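Local atomic coordinates of aminopeptidase N family protein (Idiomarina loihiensis L2TR, PDB entry 4FGM), a protein that probably acts as a zinc-dependent aminopeptidase of the M61 family, cleaving residues from the N-terminal ends of peptides. Residues 273-276 with 277-281; 452-455 with 456-460; 503-507 with 508-512; 246-249 with 250-253; 420-423 with 424-428. All coordinates share one frame; numbering follows the deposited sequence.

From the N terminus the contacts come in the order 4, 1, 5, 2, 3. Each is a short turn of continuous chain; none nests in or crosses another. Interaction 4 turns the chain as strand 242-248 ends, on the way to helix 262-277, and interaction 1 lies at the end of that helix, where the zinc binds; their nearest atoms are about 8 Å apart. Interaction 5 starts helix 423-429, with nearest atoms about 8 Å from interaction 1. Interaction 2 forms short helix 453-457 and leads into strand 461-466. Interaction 3 joins strand 497-503 of the C-terminal antiparallel sheet to helix 508-512, its centre about 39 Å from that of interaction 1.

Interaction 1. Residues 273-276 with 277-281; sequences HEYF and HSWNI. With ZN (zinc ion), chain C; MAE (maleic acid), chain B.
H273 and H277, one helical turn apart in the HExxH motif of this M61 protein, meet at the zinc ion: NE2 of H273 binds it at 2.3 Å and NE2 of H277 at 2.0 Å. Their ring planes stand 82° apart, E307 is the third protein ligand, and O2 of the maleic acid takes a further site. E274 bends at chi2 (-48°), which brings its OE1 to 3.7 Å from CD2 at the edge of the H277 ring, close to the maleic acid. In the second shell, ND1 of H277 donates to O of N280 at 2.8 Å, in the ring plane, fixing the ring's rotation; ND1 of H273 is held by D314. Farther out, W279 turns an edge of its six-membered ring toward the face of Y275 in an offset edge-to-face pair, CH2 to CE2 3.7 Å, while its NE1 bonds to O of E217. A leucine in place of W279 would probably remove this edge from the Y275 face and leave the E217 carbonyl without the indole N-H. The turn that follows H277 rests on O of F276, which accepts from N of W279 and, in the carbonyl plane and almost straight at 173°, from N of N280 at 2.9 Å.

Interaction 2. Residues 452-455 with 456-460; sequences LVEL and LQNFG
L456 lies against L452 on the buried side of short helix 453-457, its CD1 3.9 Å from CB of L452. With chi1 of L456 at -72°, CG sits beside the backbone N and the branch runs past the carbonyl that this N-H uses: N of L456 donates to O of L452 at 2.8 Å. A second close approach comes from F459, whose ring brings its edge to the preceding turn, CD1 3.3 Å from O of L455, with the oxygen near the ring plane. Two more backbone bonds complete the turn, N of Q457 to O of V453 and N of N458 to O of E454. The other side is far looser. V453, E454 and Q457 are exposed, and side chains here approach only loosely: CG1 of V453 is 4.4 Å from NE2 of Q457, and CG of E454 is 4.2 Å from ND2 of the partly exposed N458. E454 and Q457 reach past the contact with extended chains. A Schellman motif ends the helix, with G460, at positive phi, as its C-prime residue; N of G460 bonds to O of Q457 at 2.9 Å, and N of V461 returns to O of L456. L452, L455 and F459 rest on helix 378-394, while L456 packs on V461 and V463 of strand 461-466, which the chain enters next.

Interaction 3. Residues 503-507 with 508-512; sequences VYHDE and SAYHA
Y510 packs its ring on the backbone of a type II beta turn, Y504 to E507, a local contact where strand 497-503 of the C-terminal antiparallel sheet leads into helix 508-512, a region consistent with a PDZ domain. N of D506 lies over one face of the Y510 ring, 3.3 Å above its plane and offset toward the rim. H505 runs alongside Y510 in the same direction, CE1 3.5 Å from OH, with ring planes 64° apart. Closer to the strand, CG1 of V503 touches CB of Y510 at 3.9 Å and CB of A509 at 4.0 Å; chi1 of 175° sets this methyl beside the carbonyl carbon, turned to the helix. E507 holds the N-cap position, and its O accepts from N of H511 at 3.1 Å, nearly along the C=O axis. A water takes the N-H of Y510 at 2.7 Å and donates to O of Y504, bridging turn and first helical turn. The carboxylate of E507 leads elsewhere, to a salt bridge with R342, and OG of S508 bonds to N of Q564. On the solvent side, NE2 of H511 gives two weak hydrogen bonds, to O and OD1 of D506, with the carboxylate and ring planes 66° apart. Two long, bent bonds from one N-H imply a shared and modest hold; if the imidazole were protonated, the nearby carboxylate would probably favour that charge.

Interaction 4. Residues 246-249 with 250-253; sequences LCSR and KDLI
S248 and D251 face each other across a tight turn: strand 242-248 stops at S248, R249 and K250 take helical backbone angles, and N of D251 returns to O of S248 at 2.8 Å. This donor stands above the carbonyl plane, 51° out of it. One residue on, N of L252 makes a weak bond to O of R249, and a water donates to both O of R249 and O of L252, bridging the far side of the turn. The D251 side chain folds back over the strand end. With chi1 at -58°, CG lies beside its backbone N, and OD2 reaches N of S248 in a weak hydrogen bond of 3.4 Å while touching CB of S248 at 3.5 Å. The strand belongs to a mixed five-stranded sheet, in which it lies between strands 222-230 and 235-238, and the turn starts the link to helix 262-277. OG of S248 has its firmer partner outside the turn, N of G233 in the connection between strands 222-230 and 235-238. K250 crosses over the turn, its CG 4.0 Å from CB of S248; its extended chain bends at chi4 to bring NZ within a long salt bridge of OD1 of D251, 3.8 Å, and NZ also makes a weak hydrogen bond to N263. Another water donates to OD2 of D251 at 3.1 Å. The apolar part of the contact is C247 with L252. SG of C247 sits between the backbone N and carbonyl carbon (chi1 73°) and meets CG of L252 at 4.1 Å, both residues packing on strand 222-230 and L252 also on F267 of helix 262-277.

Interaction 5. Residues 420-423 with 424-428; sequences ADDT and VINWL
With chi1 of I425 at -167°, its CG2 branch falls between backbone N and carbonyl carbon and comes to 3.2 Å from O of D422. CB of W427 lies 3.1 Å from O of T423; chi1 of -171° then swings the indole away toward helix 401-413, where NE1 bonds to OE2 of E411. The same two carbonyls receive the first helical bonds: N of N426 donates to O of D422 at 3.0 Å, almost straight at 167°, and N of W427 to O of T423 at 2.8 Å. This is the first turn of helix 423-429, with the preceding loop folded back against its start. N of T423 bonds to O of A420, and OG1 of T423 accepts from N of A420 at 2.7 Å, tying the loop start to the helix start. A valine in place of T423 would probably leave the N-H of A420 without this acceptor and the loop freer to move. Two waters fill in for carbonyls the loop does not bring close enough: one accepts from N of V424 and donates to O of A420, 2.8 Å away, while the other accepts from N of I425 and donates to O of D421 at 2.8 Å.

Interaction 1. Residues 273-276 with 277-281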
# COMPACT_ATOMS: atom_id res chain seq x y z
N HIS A 273 -8.80 2.79 -0.02
CA HIS A 273 -7.50 3.32 0.37
C HIS A 273 -6.81 4.07 -0.79
O HIS A 273 -6.33 5.20 -0.63
CB HIS A 273 -6.61 2.16 0.85
CG HIS A 273 -5.28 2.58 1.37
ND1 HIS A 273 -5.01 2.72 2.72
CD2 HIS A 273 -4.13 2.90 0.72
CE1 HIS A 273 -3.76 3.11 2.88
NE2 HIS A 273 -3.20 3.22 1.69
N GLU A 274 -6.76 3.44 -1.96
CA GLU A 274 -6.11 4.07 -3.10
C GLU A 274 -6.88 5.31 -3.57
O GLU A 274 -6.28 6.33 -3.91
CB GLU A 274 -5.96 3.07 -4.24
CG GLU A 274 -5.21 1.78 -3.88
CD GLU A 274 -3.90 2.03 -3.14
OE1 GLU A 274 -3.29 3.10 -3.34
OE2 GLU A 274 -3.48 1.16 -2.36
N TYR A 275 -8.20 5.20 -3.58
CA TYR A 275 -9.07 6.30 -4.01
C TYR A 275 -8.84 7.52 -3.12
O TYR A 275 -8.67 8.64 -3.61
CB TYR A 275 -10.54 5.86 -3.91
CG TYR A 275 -11.51 6.72 -4.71
CD1 TYR A 275 -11.51 6.69 -6.10
CD2 TYR A 275 -12.45 7.53 -4.06
CE1 TYR A 275 -12.43 7.44 -6.83
CE2 TYR A 275 -13.38 8.27 -4.78
CZ TYR A 275 -13.37 8.22 -6.16
OH TYR A 275 -14.30 8.93 -6.88
N PHE A 276 -8.83 7.30 -1.81
CA PHE A 276 -8.61 8.38 -0.85
C PHE A 276 -7.28 9.08 -1.14
O PHE A 276 -7.15 10.31 -1.01
CB PHE A 276 -8.56 7.82 0.57
CG PHE A 276 -8.66 8.87 1.65
CD1 PHE A 276 -9.89 9.42 1.98
CD2 PHE A 276 -7.52 9.33 2.30
CE1 PHE A 276 -10.00 10.40 2.95
CE2 PHE A 276 -7.62 10.32 3.29
CZ PHE A 276 -8.86 10.86 3.61
N HIS A 277 -6.29 8.28 -1.54
CA HIS A 277 -4.96 8.79 -1.87
C HIS A 277 -5.03 9.82 -3.00
O HIS A 277 -4.11 10.64 -3.16
CB HIS A 277 -4.02 7.64 -2.28
CG HIS A 277 -3.24 7.06 -1.14
ND1 HIS A 277 -2.61 7.84 -0.18
CD2 HIS A 277 -2.92 5.78 -0.84
CE1 HIS A 277 -1.94 7.06 0.65
NE2 HIS A 277 -2.11 5.81 0.27
N SER A 278 -6.11 9.78 -3.79
CA SER A 278 -6.26 10.75 -4.89
C SER A 278 -6.16 12.15 -4.31
O SER A 278 -5.62 13.08 -4.94
CB SER A 278 -7.62 10.59 -5.56
OG SER A 278 -7.61 9.46 -6.40
N TRP A 279 -6.73 12.33 -3.12
CA TRP A 279 -6.69 13.63 -2.48
C TRP A 279 -5.47 13.65 -1.57
O TRP A 279 -4.65 14.58 -1.61
CB TRP A 279 -7.93 13.84 -1.61
CG TRP A 279 -9.17 14.07 -2.39
CD1 TRP A 279 -9.70 15.28 -2.75
CD2 TRP A 279 -10.06 13.07 -2.87
NE1 TRP A 279 -10.89 15.10 -3.43
CE2 TRP A 279 -11.14 13.75 -3.51
CE3 TRP A 279 -10.08 11.67 -2.82
CZ2 TRP A 279 -12.20 13.07 -4.10
CZ3 TRP A 279 -11.13 10.99 -3.40
CH2 TRP A 279 -12.19 11.69 -4.03
N ASN A 280 -5.34 12.60 -0.77
CA ASN A 280 -4.24 12.52 0.17
C ASN A 280 -3.02 11.82 -0.40
O ASN A 280 -3.03 10.59 -0.56
CB ASN A 280 -4.76 11.80 1.40
CG ASN A 280 -3.97 12.09 2.67
OD1 ASN A 280 -3.19 13.03 2.73
ND2 ASN A 280 -4.21 11.28 3.71
N ILE A 281 -2.04 12.63 -0.81
CA ILE A 281 -0.77 12.23 -1.43
C ILE A 281 -0.59 12.49 -2.90
O ILE A 281 0.56 12.59 -3.36
CB ILE A 281 -0.40 10.74 -1.15
CG1 ILE A 281 1.13 10.59 -1.21
CG2 ILE A 281 -0.90 9.86 -2.28
CD1 ILE A 281 1.86 11.52 -0.28
ZN ZN C . -1.25 4.20 1.09
C1 MAE B . 0.32 2.46 -0.20
O1 MAE B . 1.08 3.12 0.58
O2 MAE B . -0.62 3.06 -0.77
C2 MAE B . 0.63 1.03 -0.42
C3 MAE B . 1.61 0.43 -1.09
C4 MAE B . 2.68 1.08 -1.82
O3 MAE B . 2.84 2.30 -1.97
O4 MAE B . 3.53 0.29 -2.30
O HOH W 1 -5.50 6.71 -6.70

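Interaction 2. Residues 452-455 with 456-460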
# COMPACT_ATOMS: atom_id res chain seq x y z
N LEU A 452 -6.06 5.16 24.24
CA LEU A 452 -7.34 5.22 23.53
C LEU A 452 -8.48 4.64 24.34
O LEU A 452 -9.65 4.79 23.97
CB LEU A 452 -7.27 4.47 22.19
CG LEU A 452 -6.43 5.03 21.03
CD1 LEU A 452 -6.50 6.55 21.04
CD2 LEU A 452 -5.00 4.57 21.16
N VAL A 453 -8.15 3.98 25.45
CA VAL A 453 -9.17 3.37 26.29
C VAL A 453 -10.19 4.38 26.80
O VAL A 453 -11.39 4.18 26.67
CB VAL A 453 -8.53 2.65 27.51
CG1 VAL A 453 -9.60 1.89 28.28
CG2 VAL A 453 -7.43 1.71 27.04
N GLU A 454 -9.69 5.47 27.39
CA GLU A 454 -10.55 6.52 27.92
C GLU A 454 -11.35 7.16 26.79
O GLU A 454 -12.56 7.33 26.87
CB GLU A 454 -9.70 7.56 28.65
CG GLU A 454 -10.51 8.63 29.38
CD GLU A 454 -9.66 9.48 30.32
OE1 GLU A 454 -9.08 8.91 31.27
OE2 GLU A 454 -9.58 10.71 30.11
N LEU A 455 -10.64 7.50 25.72
CA LEU A 455 -11.22 8.13 24.53
C LEU A 455 -12.38 7.31 23.97
O LEU A 455 -13.42 7.85 23.63
CB LEU A 455 -10.14 8.30 23.47
CG LEU A 455 -9.96 9.64 22.76
CD1 LEU A 455 -10.40 10.79 23.65
CD2 LEU A 455 -8.50 9.79 22.36
N LEU A 456 -12.19 5.99 23.87
CA LEU A 456 -13.21 5.10 23.33
C LEU A 456 -14.36 4.89 24.32
O LEU A 456 -15.50 4.62 23.92
CB LEU A 456 -12.59 3.75 22.96
CG LEU A 456 -11.69 3.78 21.72
CD1 LEU A 456 -10.70 2.63 21.75
CD2 LEU A 456 -12.57 3.74 20.48
N GLN A 457 -14.05 4.99 25.60
CA GLN A 457 -15.05 4.82 26.64
C GLN A 457 -16.04 5.97 26.53
O GLN A 457 -17.25 5.79 26.71
CB GLN A 457 -14.37 4.83 28.01
CG GLN A 457 -14.95 3.83 28.99
CD GLN A 457 -14.04 3.59 30.18
OE1 GLN A 457 -13.81 4.49 30.99
NE2 GLN A 457 -13.52 2.38 30.30
N ASN A 458 -15.53 7.16 26.20
CA ASN A 458 -16.37 8.33 26.05
C ASN A 458 -17.36 8.18 24.91
O ASN A 458 -18.29 8.99 24.78
CB ASN A 458 -15.52 9.58 25.82
CG ASN A 458 -14.88 10.08 27.10
OD1 ASN A 458 -15.54 10.20 28.13
ND2 ASN A 458 -13.59 10.39 27.04
N PHE A 459 -17.17 7.17 24.07
CA PHE A 459 -18.09 6.94 22.96
C PHE A 459 -18.82 5.62 23.12
O PHE A 459 -19.44 5.13 22.19
CB PHE A 459 -17.35 6.96 21.62
CG PHE A 459 -16.96 8.34 21.18
CD1 PHE A 459 -15.89 9.01 21.76
CD2 PHE A 459 -17.66 8.97 20.16
CE1 PHE A 459 -15.53 10.29 21.34
CE2 PHE A 459 -17.31 10.25 19.73
CZ PHE A 459 -16.24 10.91 20.32
N GLY A 460 -18.73 5.05 24.32
CA GLY A 460 -19.42 3.80 24.59
C GLY A 460 -18.75 2.54 24.09
O GLY A 460 -19.40 1.51 23.95

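Interaction 3. Residues 503-507 with 508-512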
# COMPACT_ATOMS: atom_id res chain seq x y z
N VAL A 503 10.52 -13.74 16.16
CA VAL A 503 10.66 -14.08 17.57
C VAL A 503 10.62 -12.77 18.36
O VAL A 503 11.46 -11.90 18.16
CB VAL A 503 11.97 -14.83 17.85
CG1 VAL A 503 12.12 -15.07 19.36
CG2 VAL A 503 11.97 -16.18 17.10
N TYR A 504 9.62 -12.64 19.23
CA TYR A 504 9.44 -11.44 20.03
C TYR A 504 10.40 -11.37 21.19
O TYR A 504 10.52 -12.30 21.99
CB TYR A 504 8.00 -11.35 20.54
CG TYR A 504 7.00 -11.14 19.42
CD1 TYR A 504 6.83 -9.88 18.84
CD2 TYR A 504 6.27 -12.21 18.92
CE1 TYR A 504 5.93 -9.70 17.78
CE2 TYR A 504 5.38 -12.03 17.86
CZ TYR A 504 5.21 -10.78 17.30
OH TYR A 504 4.33 -10.61 16.26
N HIS A 505 11.09 -10.23 21.27
CA HIS A 505 12.07 -9.99 22.31
C HIS A 505 11.59 -10.28 23.73
O HIS A 505 10.46 -9.96 24.09
CB HIS A 505 12.53 -8.54 22.23
CG HIS A 505 13.68 -8.23 23.14
ND1 HIS A 505 14.94 -8.75 22.94
CD2 HIS A 505 13.75 -7.48 24.26
CE1 HIS A 505 15.75 -8.32 23.89
NE2 HIS A 505 15.05 -7.55 24.71
N ASP A 506 12.46 -10.90 24.51
CA ASP A 506 12.19 -11.23 25.91
C ASP A 506 11.04 -12.19 26.21
O ASP A 506 10.63 -12.31 27.36
CB ASP A 506 12.00 -9.93 26.71
CG ASP A 506 12.28 -10.10 28.19
OD1 ASP A 506 13.34 -10.67 28.51
OD2 ASP A 506 11.46 -9.67 29.02
N GLU A 507 10.52 -12.88 25.20
CA GLU A 507 9.44 -13.82 25.45
C GLU A 507 9.91 -15.29 25.43
O GLU A 507 11.11 -15.55 25.32
CB GLU A 507 8.28 -13.54 24.48
CG GLU A 507 7.61 -12.20 24.79
CD GLU A 507 6.36 -11.93 23.97
OE1 GLU A 507 5.70 -12.90 23.53
OE2 GLU A 507 6.01 -10.74 23.79
N SER A 508 8.97 -16.23 25.54
CA SER A 508 9.32 -17.67 25.59
C SER A 508 10.33 -18.21 24.57
O SER A 508 11.37 -18.74 24.95
CB SER A 508 8.05 -18.51 25.55
OG SER A 508 7.21 -18.17 26.65
N ALA A 509 10.02 -18.10 23.29
CA ALA A 509 10.90 -18.58 22.24
C ALA A 509 12.28 -17.94 22.38
O ALA A 509 13.32 -18.59 22.26
CB ALA A 509 10.32 -18.26 20.88
N TYR A 510 12.26 -16.64 22.65
CA TYR A 510 13.48 -15.88 22.79
C TYR A 510 14.43 -16.44 23.84
O TYR A 510 15.64 -16.57 23.61
CB TYR A 510 13.11 -14.44 23.12
CG TYR A 510 14.26 -13.60 23.58
CD1 TYR A 510 14.58 -13.50 24.93
CD2 TYR A 510 15.03 -12.90 22.66
CE1 TYR A 510 15.65 -12.72 25.35
CE2 TYR A 510 16.10 -12.12 23.07
CZ TYR A 510 16.40 -12.03 24.42
OH TYR A 510 17.43 -11.22 24.84
N HIS A 511 13.90 -16.79 25.01
CA HIS A 511 14.73 -17.32 26.08
C HIS A 511 15.26 -18.71 25.83
O HIS A 511 16.30 -19.09 26.37
CB HIS A 511 13.97 -17.27 27.39
CG HIS A 511 13.88 -15.90 27.96
ND1 HIS A 511 14.96 -15.25 28.52
CD2 HIS A 511 12.86 -15.00 27.98
CE1 HIS A 511 14.61 -14.02 28.85
NE2 HIS A 511 13.34 -13.85 28.54
N ALA A 512 14.54 -19.46 25.01
CA ALA A 512 14.94 -20.82 24.69
C ALA A 512 16.04 -20.82 23.64
O ALA A 512 16.76 -21.80 23.49
CB ALA A 512 13.73 -21.60 24.20
O HOH W 2 10.08 -15.13 22.09

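Interaction 4. Residues 246-249 with 250-253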
# COMPACT_ATOMS: atom_id res chain seq x y z
N LEU A 246 -3.36 -5.30 -7.15
CA LEU A 246 -3.07 -6.71 -7.33
C LEU A 246 -3.86 -7.35 -6.19
O LEU A 246 -3.59 -7.08 -5.03
CB LEU A 246 -1.59 -7.02 -7.16
CG LEU A 246 -1.28 -8.52 -7.23
CD1 LEU A 246 -1.65 -9.06 -8.60
CD2 LEU A 246 0.20 -8.75 -6.93
N CYS A 247 -4.85 -8.17 -6.53
CA CYS A 247 -5.65 -8.81 -5.49
C CYS A 247 -5.87 -10.29 -5.71
O CYS A 247 -5.65 -10.81 -6.80
CB CYS A 247 -7.01 -8.12 -5.37
SG CYS A 247 -8.11 -8.49 -6.73
N SER A 248 -6.31 -10.97 -4.66
CA SER A 248 -6.57 -12.40 -4.72
C SER A 248 -7.95 -12.64 -5.30
O SER A 248 -8.90 -11.90 -5.02
CB SER A 248 -6.46 -13.00 -3.33
OG SER A 248 -5.17 -12.75 -2.80
N ARG A 249 -8.06 -13.69 -6.10
CA ARG A 249 -9.31 -14.04 -6.76
C ARG A 249 -10.45 -14.27 -5.77
O ARG A 249 -11.62 -14.08 -6.10
CB ARG A 249 -9.09 -15.28 -7.61
CG ARG A 249 -10.17 -15.57 -8.64
CD ARG A 249 -9.62 -16.53 -9.70
NE ARG A 249 -8.70 -17.48 -9.10
CZ ARG A 249 -7.41 -17.56 -9.37
NH1 ARG A 249 -6.85 -16.76 -10.26
NH2 ARG A 249 -6.66 -18.43 -8.71
N LYS A 250 -10.11 -14.65 -4.54
CA LYS A 250 -11.14 -14.88 -3.53
C LYS A 250 -11.71 -13.58 -2.97
O LYS A 250 -12.73 -13.59 -2.31
CB LYS A 250 -10.61 -15.75 -2.39
CG LYS A 250 -9.39 -15.18 -1.67
CD LYS A 250 -9.02 -16.06 -0.49
CE LYS A 250 -7.61 -15.79 0.02
NZ LYS A 250 -7.44 -14.40 0.54
N ASP A 251 -11.04 -12.46 -3.25
CA ASP A 251 -11.50 -11.17 -2.75
C ASP A 251 -12.58 -10.54 -3.63
O ASP A 251 -13.24 -9.59 -3.23
CB ASP A 251 -10.32 -10.19 -2.63
CG ASP A 251 -9.22 -10.71 -1.72
OD1 ASP A 251 -9.52 -11.54 -0.84
OD2 ASP A 251 -8.06 -10.27 -1.88
N LEU A 252 -12.75 -11.08 -4.84
CA LEU A 252 -13.74 -10.55 -5.76
C LEU A 252 -15.00 -11.40 -5.68
O LEU A 252 -15.11 -12.43 -6.34
CB LEU A 252 -13.19 -10.53 -7.18
CG LEU A 252 -11.95 -9.64 -7.38
CD1 LEU A 252 -11.51 -9.72 -8.83
CD2 LEU A 252 -12.26 -8.20 -7.01
N ILE A 253 -15.94 -10.93 -4.87
CA ILE A 253 -17.19 -11.62 -4.63
C ILE A 253 -17.96 -12.01 -5.90
O ILE A 253 -18.05 -11.24 -6.86
CB ILE A 253 -18.06 -10.77 -3.66
CG1 ILE A 253 -19.23 -11.60 -3.14
CG2 ILE A 253 -18.52 -9.50 -4.35
CD1 ILE A 253 -19.77 -11.08 -1.82
O HOH W 3 -5.68 -10.85 0.04
O HOH W 4 -13.38 -13.97 -8.23

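Interaction 5. Residues 420-423 with 424-428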
# COMPACT_ATOMS: atom_id res chain seq x y z
N ALA A 420 4.38 21.14 5.15
CA ALA A 420 5.70 21.03 5.76
C ALA A 420 5.50 20.08 6.94
O ALA A 420 4.36 19.78 7.31
CB ALA A 420 6.18 22.39 6.25
N ASP A 421 6.59 19.62 7.54
CA ASP A 421 6.48 18.67 8.66
C ASP A 421 5.56 19.10 9.79
O ASP A 421 4.88 18.27 10.38
CB ASP A 421 7.86 18.34 9.22
CG ASP A 421 8.76 17.69 8.20
OD1 ASP A 421 8.25 17.25 7.15
OD2 ASP A 421 9.98 17.60 8.46
N ASP A 422 5.53 20.39 10.10
CA ASP A 422 4.71 20.88 11.20
C ASP A 422 3.39 21.55 10.80
O ASP A 422 2.63 22.01 11.66
CB ASP A 422 5.53 21.85 12.06
CG ASP A 422 5.85 23.15 11.34
OD1 ASP A 422 6.13 23.11 10.12
OD2 ASP A 422 5.83 24.21 12.00
N THR A 423 3.11 21.58 9.50
CA THR A 423 1.88 22.20 9.01
C THR A 423 0.59 21.72 9.67
O THR A 423 -0.19 22.54 10.16
CB THR A 423 1.72 21.99 7.48
OG1 THR A 423 2.80 22.64 6.79
CG2 THR A 423 0.39 22.56 6.99
N VAL A 424 0.37 20.41 9.69
CA VAL A 424 -0.85 19.87 10.28
C VAL A 424 -1.03 20.16 11.77
O VAL A 424 -2.11 20.55 12.20
CB VAL A 424 -0.94 18.33 10.04
CG1 VAL A 424 -2.16 17.76 10.75
CG2 VAL A 424 -1.05 18.06 8.54
N ILE A 425 0.02 19.99 12.57
CA ILE A 425 -0.12 20.26 14.00
C ILE A 425 -0.37 21.75 14.25
O ILE A 425 -1.25 22.12 15.04
CB ILE A 425 1.11 19.78 14.82
CG1 ILE A 425 0.77 19.80 16.31
CG2 ILE A 425 2.32 20.66 14.54
CD1 ILE A 425 1.88 19.29 17.21
N ASN A 426 0.37 22.62 13.56
CA ASN A 426 0.19 24.05 13.71
C ASN A 426 -1.20 24.45 13.24
O ASN A 426 -1.85 25.30 13.85
CB ASN A 426 1.24 24.81 12.91
CG ASN A 426 2.63 24.69 13.52
OD1 ASN A 426 3.61 25.16 12.95
ND2 ASN A 426 2.72 24.06 14.68
N TRP A 427 -1.66 23.83 12.16
CA TRP A 427 -2.98 24.12 11.61
C TRP A 427 -4.05 23.81 12.67
O TRP A 427 -5.05 24.51 12.77
CB TRP A 427 -3.24 23.27 10.36
CG TRP A 427 -4.48 23.66 9.61
CD1 TRP A 427 -4.59 24.61 8.65
CD2 TRP A 427 -5.79 23.11 9.79
NE1 TRP A 427 -5.89 24.70 8.20
CE2 TRP A 427 -6.64 23.78 8.88
CE3 TRP A 427 -6.32 22.11 10.61
CZ2 TRP A 427 -8.01 23.49 8.79
CZ3 TRP A 427 -7.69 21.82 10.51
CH2 TRP A 427 -8.51 22.51 9.61
N LEU A 428 -3.82 22.76 13.44
CA LEU A 428 -4.76 22.38 14.49
C LEU A 428 -4.58 23.25 15.73
O LEU A 428 -5.55 23.57 16.42
CB LEU A 428 -4.59 20.90 14.84
CG LEU A 428 -5.03 19.91 13.76
CD1 LEU A 428 -4.44 18.53 14.02
CD2 LEU A 428 -6.54 19.86 13.71
O HOH W 5 2.36 18.40 8.73
O HOH W 6 2.44 18.25 11.69